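Local coordinates for DNA excision repair protein ERCC-6-like (Homo sapiens, PDB 5JNO) that acts as an ATP-dependent DNA translocase that senses tension on stretched, catenated DNA until this is resolved during anaphase, here represented by an N-terminal piece carrying a TPR repeat, at residues A31-L34 with F35-K39; A9-Y12 with L13-V16; F42-E45 with K46-S49. All blocks are in the same frame, centred on the assembly; numbering follows the deposited sequence.

Contacts 1 and 2 each lie within a regular helix, 28-41 and 6-25 respectively, and join side chains about one turn apart, whereas contact 3 is the loop-to-helix junction that starts helix 45-48. The two helical contacts touch each other, Leu37 CB lying 3.8 Å from Tyr15 CD2, and contact 3 joins both through Val47. Contact 1, centred about 3 Å from the centre of the chain, combines a buried apolar face with an exposed aromatic-amide pair. Contacts 2 and 3, each centred about 8 Å from that point, meet a chain of another protein, unlike contact 1. Contact 2 adds a CH-pi contact and an imidazole-guanidinium neighbour pair; contact 3 rests on the backbone bonds of the N-cap.

Contact 1 of 3, residues A31-L34 with F35-K39; sequences AFKL and FNLAK
Phe32 and Asn36, one turn apart on helix 28-41, meet through an amide turned back onto its own helix. The amide nitrogen ND2 of Asn36 lies over the centre of the Phe32 ring, 3.2 Å above its plane. Ring and amide planes are 63° apart, so the amino end addresses the ring face while the amide as a whole does not stack on it. Phe32 reaches this place with CG anti to its backbone N (chi1 178°). The same ND2 donates a hydrogen bond to the backbone oxygen of Phe32, with Asn36 ND2 and Phe32 O 2.7 Å apart. It comes in from above the carbonyl plane and therefore misses a lone-pair direction. Asn36 N also donates to Phe32 O, at 3.1 Å, from the opposite face of that carbonyl. One oxygen thus takes the ordinary helical bond and a side-chain bond together, and the ND2 bond restrains rotation of the Asn36 amide.

On another side of the helix the contacts are apolar. Phe35 CG stands anti to its carbonyl carbon (chi1 -75°), which swings the ring back along the preceding turn until CE2 is 4.4 Å from Ala31 CB. Its CD2 comes still nearer to the backbone, 3.2 Å from Ala31 O. Leu34 and Leu37 share the same first rotamer and meet only by their branch ends, Leu34 CD2 and Leu37 CD1, at 4.4 Å. Backbone bonds from Phe35 N to Ala31 O and from Ala38 N to Leu34 O hold the regular helix that brings side chains four residues apart to the same side.

Within the TPR repeat, Ala31 touches Thr23 of helix 6-25, Leu34 touches Glu18 and Ala19, and Phe35 touches Ala19; beyond helix 45-48, Phe35 also meets Arg50 and Phe32 meets Lys53.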
loop_
_atom_site.group_PDB
_atom_site.type_symbol
_atom_site.label_atom_id
_atom_site.label_comp_id
_atom_site.label_asym_id
_atom_site.label_seq_id
_atom_site.Cartn_x
_atom_site.Cartn_y
_atom_site.Cartn_z
ATOM N N ALA B 31 -18.811 -7.976 1.973
ATOM C CA ALA B 31 -17.445 -8.090 1.468
ATOM C C ALA B 31 -17.300 -7.522 0.046
ATOM O O ALA B 31 -16.352 -6.765 -0.240
ATOM C CB ALA B 31 -16.999 -9.539 1.511
ATOM N N PHE B 32 -18.248 -7.883 -0.823
ATOM C CA PHE B 32 -18.244 -7.472 -2.226
ATOM C C PHE B 32 -18.385 -5.973 -2.313
ATOM O O PHE B 32 -17.633 -5.327 -3.045
ATOM C CB PHE B 32 -19.372 -8.178 -3.027
ATOM C CG PHE B 32 -19.456 -7.773 -4.485
ATOM C CD1 PHE B 32 -20.239 -6.695 -4.881
ATOM C CD2 PHE B 32 -18.788 -8.486 -5.465
ATOM C CE1 PHE B 32 -20.345 -6.328 -6.222
ATOM C CE2 PHE B 32 -18.875 -8.120 -6.807
ATOM C CZ PHE B 32 -19.655 -7.042 -7.187
ATOM N N LYS B 33 -19.347 -5.421 -1.581
ATOM C CA LYS B 33 -19.530 -3.983 -1.529
ATOM C C LYS B 33 -18.228 -3.294 -1.041
ATOM O O LYS B 33 -17.762 -2.354 -1.677
ATOM C CB LYS B 33 -20.687 -3.641 -0.604
ATOM C CG LYS B 33 -20.953 -2.152 -0.422
ATOM C CD LYS B 33 -21.976 -1.917 0.690
ATOM C CE LYS B 33 -21.744 -0.601 1.423
ATOM N NZ LYS B 33 -22.421 -0.636 2.742
ATOM N N LEU B 34 -17.658 -3.776 0.062
ATOM C CA LEU B 34 -16.459 -3.143 0.657
ATOM C C LEU B 34 -15.190 -3.257 -0.210
ATOM O O LEU B 34 -14.525 -2.237 -0.471
ATOM C CB LEU B 34 -16.188 -3.687 2.056
ATOM C CG LEU B 34 -17.245 -3.337 3.102
ATOM C CD1 LEU B 34 -16.997 -4.149 4.363
ATOM C CD2 LEU B 34 -17.255 -1.850 3.423
ATOM N N PHE B 35 -14.872 -4.464 -0.687
ATOM C CA PHE B 35 -13.800 -4.607 -1.669
ATOM C C PHE B 35 -13.972 -3.676 -2.869
ATOM O O PHE B 35 -12.990 -3.173 -3.388
ATOM C CB PHE B 35 -13.620 -6.045 -2.157
ATOM C CG PHE B 35 -12.943 -6.952 -1.161
ATOM C CD1 PHE B 35 -11.687 -6.626 -0.613
ATOM C CD2 PHE B 35 -13.523 -8.178 -0.804
ATOM C CE1 PHE B 35 -11.063 -7.488 0.297
ATOM C CE2 PHE B 35 -12.904 -9.039 0.107
ATOM C CZ PHE B 35 -11.676 -8.699 0.657
ATOM N N ASN B 36 -15.197 -3.433 -3.314
ATOM C CA ASN B 36 -15.398 -2.514 -4.439
ATOM C C ASN B 36 -15.129 -1.070 -4.125
ATOM O O ASN B 36 -14.637 -0.348 -4.981
ATOM C CB ASN B 36 -16.812 -2.644 -5.006
ATOM C CG ASN B 36 -16.894 -3.734 -6.034
ATOM O OD1 ASN B 36 -16.329 -3.602 -7.122
ATOM N ND2 ASN B 36 -17.545 -4.830 -5.689
ATOM N N LEU B 37 -15.504 -0.641 -2.925
ATOM C CA LEU B 37 -15.201 0.711 -2.456
ATOM C C LEU B 37 -13.670 0.920 -2.318
ATOM O O LEU B 37 -13.155 1.992 -2.648
ATOM C CB LEU B 37 -15.904 0.990 -1.126
ATOM C CG LEU B 37 -17.425 1.031 -1.208
ATOM C CD1 LEU B 37 -18.045 0.998 0.181
ATOM C CD2 LEU B 37 -17.898 2.252 -1.982
ATOM N N ALA B 38 -12.967 -0.122 -1.878
ATOM C CA ALA B 38 -11.501 -0.160 -1.902
ATOM C C ALA B 38 -10.897 -0.062 -3.315
ATOM O O ALA B 38 -10.004 0.753 -3.569
ATOM C CB ALA B 38 -11.001 -1.414 -1.204
ATOM N N LYS B 39 -11.400 -0.877 -4.232
ATOM C CA LYS B 39 -10.974 -0.845 -5.629
ATOM C C LYS B 39 -11.116 0.544 -6.238
ATOM O O LYS B 39 -10.320 0.932 -7.112
ATOM C CB LYS B 39 -11.773 -1.865 -6.475
ATOM C CG LYS B 39 -11.540 -1.764 -7.977
ATOM C CD LYS B 39 -12.079 -2.970 -8.753
ATOM C CE LYS B 39 -13.609 -3.037 -8.739
ATOM N NZ LYS B 39 -14.306 -1.781 -9.160
#

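Contact 2 of 3, residues A9-Y12 with L13-V16; sequences AAHY and LRYV
Helix 6-25 is the first helix of the TPR repeat that spans residues 12-45, and on it Tyr12 and Val16 meet across one turn. The methyl CG2 of Val16 sits over one face of the Tyr12 ring, 4.1 Å from its centroid and 20° off the ring normal. This is a CH-pi contact, offset toward the rim, where the nearest ring atom is Tyr12 CZ at 3.9 Å from Val16 CG2. The phenol is carried away from the preceding turn because CG lies opposite the backbone N (chi1 173°), and it therefore extends alongside the following one. Leu13 adds a branch point at the same ring, its CG standing 4.1 Å from Tyr12 CD2.

A second aromatic group uses its face differently. The backbone oxygen of His11 sits over one face of the Tyr15 ring, near its CG-CD2 side, with Tyr15 CD2 only 3.0 Å from His11 O. That oxygen also accepts the hydrogen bond from Tyr15 N, so one residue supplies both the N-H and the ring that close over it. Farther out, Tyr15 CE2 approaches His11 CB at 4.0 Å.

His11 and Arg14 run side by side. The imidazole ND1 of His11 reaches the edge of the guanidinium near its plane, 3.5 Å from Arg14 NH1, while the two flat groups are turned 67° apart. Arg14 NH2 faces an acidic side chain of another protein at long range, a weak attraction at most.

The chemistry separates within Tyr12: the ring packs against Val16, Leu13 and other apolar groups, while the phenolic oxygen is hydrogen-bonded to a polar side chain of the other protein and probably also to Asn44 of its own chain.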
loop_
_atom_site.group_PDB
_atom_site.type_symbol
_atom_site.label_atom_id
_atom_site.label_comp_id
_atom_site.label_asym_id
_atom_site.label_seq_id
_atom_site.Cartn_x
_atom_site.Cartn_y
_atom_site.Cartn_z
ATOM N N ALA B 9 -5.990 6.606 1.929
ATOM C CA ALA B 9 -5.359 5.398 2.426
ATOM C C ALA B 9 -6.135 4.832 3.579
ATOM O O ALA B 9 -6.344 3.608 3.649
ATOM C CB ALA B 9 -3.915 5.634 2.828
ATOM N N ALA B 10 -6.564 5.717 4.482
ATOM C CA ALA B 10 -7.270 5.277 5.687
ATOM C C ALA B 10 -8.575 4.567 5.329
ATOM O O ALA B 10 -8.871 3.524 5.886
ATOM C CB ALA B 10 -7.515 6.446 6.631
ATOM N N HIS B 11 -9.323 5.142 4.395
ATOM C CA HIS B 11 -10.571 4.553 3.909
ATOM C C HIS B 11 -10.327 3.235 3.181
ATOM O O HIS B 11 -11.013 2.245 3.456
ATOM C CB HIS B 11 -11.292 5.523 2.975
ATOM C CG HIS B 11 -11.984 6.632 3.693
ATOM N ND1 HIS B 11 -12.912 6.402 4.689
ATOM C CD2 HIS B 11 -11.902 7.972 3.555
ATOM C CE1 HIS B 11 -13.359 7.557 5.143
ATOM N NE2 HIS B 11 -12.753 8.525 4.479
ATOM N N TYR B 12 -9.333 3.226 2.285
ATOM C CA TYR B 12 -8.902 2.012 1.617
ATOM C C TYR B 12 -8.598 0.900 2.617
ATOM O O TYR B 12 -9.166 -0.210 2.518
ATOM C CB TYR B 12 -7.718 2.251 0.715
ATOM C CG TYR B 12 -7.146 0.984 0.129
ATOM C CD1 TYR B 12 -7.672 0.427 -1.051
ATOM C CD2 TYR B 12 -6.096 0.315 0.752
ATOM C CE1 TYR B 12 -7.166 -0.761 -1.586
ATOM C CE2 TYR B 12 -5.589 -0.879 0.227
ATOM C CZ TYR B 12 -6.135 -1.410 -0.947
ATOM O OH TYR B 12 -5.630 -2.579 -1.457
ATOM N N LEU B 13 -7.761 1.206 3.596
ATOM C CA LEU B 13 -7.362 0.206 4.571
ATOM C C LEU B 13 -8.507 -0.291 5.475
ATOM O O LEU B 13 -8.536 -1.459 5.830
ATOM C CB LEU B 13 -6.181 0.688 5.415
ATOM C CG LEU B 13 -4.839 0.844 4.663
ATOM C CD1 LEU B 13 -3.883 1.779 5.413
ATOM C CD2 LEU B 13 -4.154 -0.490 4.459
ATOM N N ARG B 14 -9.414 0.579 5.872
ATOM C CA ARG B 14 -10.526 0.178 6.732
ATOM C C ARG B 14 -11.459 -0.736 5.901
ATOM O O ARG B 14 -11.895 -1.767 6.394
ATOM C CB ARG B 14 -11.263 1.420 7.279
ATOM C CG ARG B 14 -12.555 1.180 8.073
ATOM C CD ARG B 14 -13.242 2.506 8.430
ATOM N NE ARG B 14 -12.403 3.350 9.312
ATOM C CZ ARG B 14 -11.735 4.475 8.978
ATOM N NH1 ARG B 14 -11.780 5.001 7.740
ATOM N NH2 ARG B 14 -11.000 5.100 9.915
ATOM N N TYR B 15 -11.711 -0.357 4.646
ATOM C CA TYR B 15 -12.531 -1.150 3.726
ATOM C C TYR B 15 -12.003 -2.553 3.534
ATOM O O TYR B 15 -12.771 -3.506 3.642
ATOM C CB TYR B 15 -12.702 -0.470 2.360
ATOM C CG TYR B 15 -13.528 0.800 2.391
ATOM C CD1 TYR B 15 -14.576 0.979 3.310
ATOM C CD2 TYR B 15 -13.284 1.826 1.476
ATOM C CE1 TYR B 15 -15.341 2.136 3.316
ATOM C CE2 TYR B 15 -14.020 3.001 1.495
ATOM C CZ TYR B 15 -15.045 3.144 2.410
ATOM O OH TYR B 15 -15.792 4.284 2.407
ATOM N N VAL B 16 -10.707 -2.696 3.293
ATOM C CA VAL B 16 -10.108 -4.027 3.145
ATOM C C VAL B 16 -10.185 -4.802 4.448
ATOM O O VAL B 16 -10.515 -5.980 4.418
ATOM C CB VAL B 16 -8.636 -3.973 2.644
ATOM C CG1 VAL B 16 -7.938 -5.331 2.703
ATOM C CG2 VAL B 16 -8.614 -3.448 1.224
#

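Contact 3 of 3, residues F42-E45 with K46-S49; sequences FPNE and KVLS
Val47 packs against Asn44 at the point where the chain enters helix 45-48, and this is the close-fitting part of the junction. Both residues are buried, and their side chains cross at about a right angle. The Val47 branch that turns to the asparagine is CG2, which lies anti to its carbonyl carbon and beside the backbone N. Asn44 carries CG between its backbone N and carbonyl carbon, a crowded position that folds the amide back over the first turn. Only its general placement is secure, because the orientation of the amide end is doubtful.

The backbone evidence is firmer. Asn44 O accepts a hydrogen bond from Leu48 N at 3.1 Å, with an N-H...O angle of 165°. Val47 N approaches Asn44 O at 3.0 Å, but its angle of 124° makes that bond weak. Asn44 thus occupies the N-cap, the last loop residue before the short helix, near the end of the TPR repeat. The next link, from Ser49 N to Glu45 O, measures 2.8 Å and ends the turn. Here Ser49 CB also presses on Glu45 O, 3.0 Å away.

On the side turned to helix 6-25, Val47 touches Tyr12 and Val16, and the Phe42 ring meets that of Tyr12 with planes at about 45°. Phe42 also has a basic side chain of another protein as a cation-pi partner. The outer side is looser. Glu45, Lys46 and Leu48 are exposed, and the Glu45 chain, bent at chi2, brings OE2 no nearer than 4.1 Å to Ser49 CB. Its other oxygen, Glu45 OE1, is 4.3 Å from Leu48 CD2. The other protein hydrogen-bonds Glu45 N through a polar side chain.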
loop_
_atom_site.group_PDB
_atom_site.type_symbol
_atom_site.label_atom_id
_atom_site.label_comp_id
_atom_site.label_asym_id
_atom_site.label_seq_id
_atom_site.Cartn_x
_atom_site.Cartn_y
_atom_site.Cartn_z
ATOM N N PHE B 42 -8.053 2.560 -4.723
ATOM C CA PHE B 42 -6.697 2.070 -5.017
ATOM C C PHE B 42 -6.786 0.672 -5.634
ATOM O O PHE B 42 -6.616 -0.339 -4.945
ATOM C CB PHE B 42 -5.870 2.063 -3.718
ATOM C CG PHE B 42 -4.383 1.805 -3.888
ATOM C CD1 PHE B 42 -3.809 1.390 -5.098
ATOM C CD2 PHE B 42 -3.544 1.960 -2.783
ATOM C CE1 PHE B 42 -2.450 1.163 -5.207
ATOM C CE2 PHE B 42 -2.170 1.744 -2.885
ATOM C CZ PHE B 42 -1.627 1.342 -4.101
ATOM N N PRO B 43 -7.034 0.617 -6.952
ATOM C CA PRO B 43 -7.223 -0.703 -7.563
ATOM C C PRO B 43 -5.921 -1.515 -7.536
ATOM O O PRO B 43 -4.858 -0.934 -7.715
ATOM C CB PRO B 43 -7.654 -0.366 -9.008
ATOM C CG PRO B 43 -7.214 1.045 -9.248
ATOM C CD PRO B 43 -7.245 1.722 -7.913
ATOM N N ASN B 44 -6.009 -2.818 -7.277
ATOM C CA ASN B 44 -4.845 -3.708 -7.324
ATOM C C ASN B 44 -5.258 -5.160 -7.457
ATOM O O ASN B 44 -6.311 -5.548 -6.970
ATOM C CB ASN B 44 -3.933 -3.541 -6.086
ATOM C CG ASN B 44 -4.645 -3.853 -4.767
ATOM O OD1 ASN B 44 -5.385 -3.019 -4.233
ATOM N ND2 ASN B 44 -4.408 -5.044 -4.227
ATOM N N GLU B 45 -4.396 -5.941 -8.092
ATOM C CA GLU B 45 -4.591 -7.358 -8.326
ATOM C C GLU B 45 -5.216 -8.105 -7.148
ATOM O O GLU B 45 -6.164 -8.865 -7.353
ATOM C CB GLU B 45 -3.248 -8.006 -8.731
ATOM C CG GLU B 45 -3.179 -9.537 -8.765
ATOM C CD GLU B 45 -4.339 -10.207 -9.503
ATOM O OE1 GLU B 45 -5.049 -9.544 -10.291
ATOM O OE2 GLU B 45 -4.554 -11.420 -9.292
ATOM N N LYS B 46 -4.705 -7.893 -5.935
ATOM C CA LYS B 46 -5.181 -8.655 -4.777
ATOM C C LYS B 46 -6.654 -8.399 -4.426
ATOM O O LYS B 46 -7.370 -9.345 -4.122
ATOM C CB LYS B 46 -4.271 -8.458 -3.557
ATOM C CG LYS B 46 -2.878 -9.085 -3.713
ATOM C CD LYS B 46 -2.919 -10.574 -4.082
ATOM C CE LYS B 46 -1.581 -11.266 -3.849
ATOM N NZ LYS B 46 -1.360 -11.617 -2.419
ATOM N N VAL B 47 -7.099 -7.147 -4.521
ATOM C CA VAL B 47 -8.470 -6.781 -4.240
ATOM C C VAL B 47 -9.383 -7.234 -5.376
ATOM O O VAL B 47 -10.390 -7.886 -5.116
ATOM C CB VAL B 47 -8.628 -5.272 -3.991
ATOM C CG1 VAL B 47 -10.071 -4.801 -4.198
ATOM C CG2 VAL B 47 -8.162 -4.944 -2.586
ATOM N N LEU B 48 -9.044 -6.883 -6.616
ATOM C CA LEU B 48 -9.808 -7.332 -7.789
ATOM C C LEU B 48 -9.943 -8.842 -7.765
ATOM O O LEU B 48 -10.956 -9.390 -8.199
ATOM C CB LEU B 48 -9.143 -6.893 -9.098
ATOM C CG LEU B 48 -9.782 -7.370 -10.425
ATOM C CD1 LEU B 48 -9.743 -6.259 -11.474
ATOM C CD2 LEU B 48 -9.156 -8.655 -10.983
ATOM N N SER B 49 -8.922 -9.507 -7.234
ATOM C CA SER B 49 -8.953 -10.938 -7.036
ATOM C C SER B 49 -10.093 -11.422 -6.125
ATOM O O SER B 49 -10.184 -12.616 -5.880
ATOM C CB SER B 49 -7.582 -11.434 -6.555
ATOM O OG SER B 49 -7.610 -12.786 -6.164
#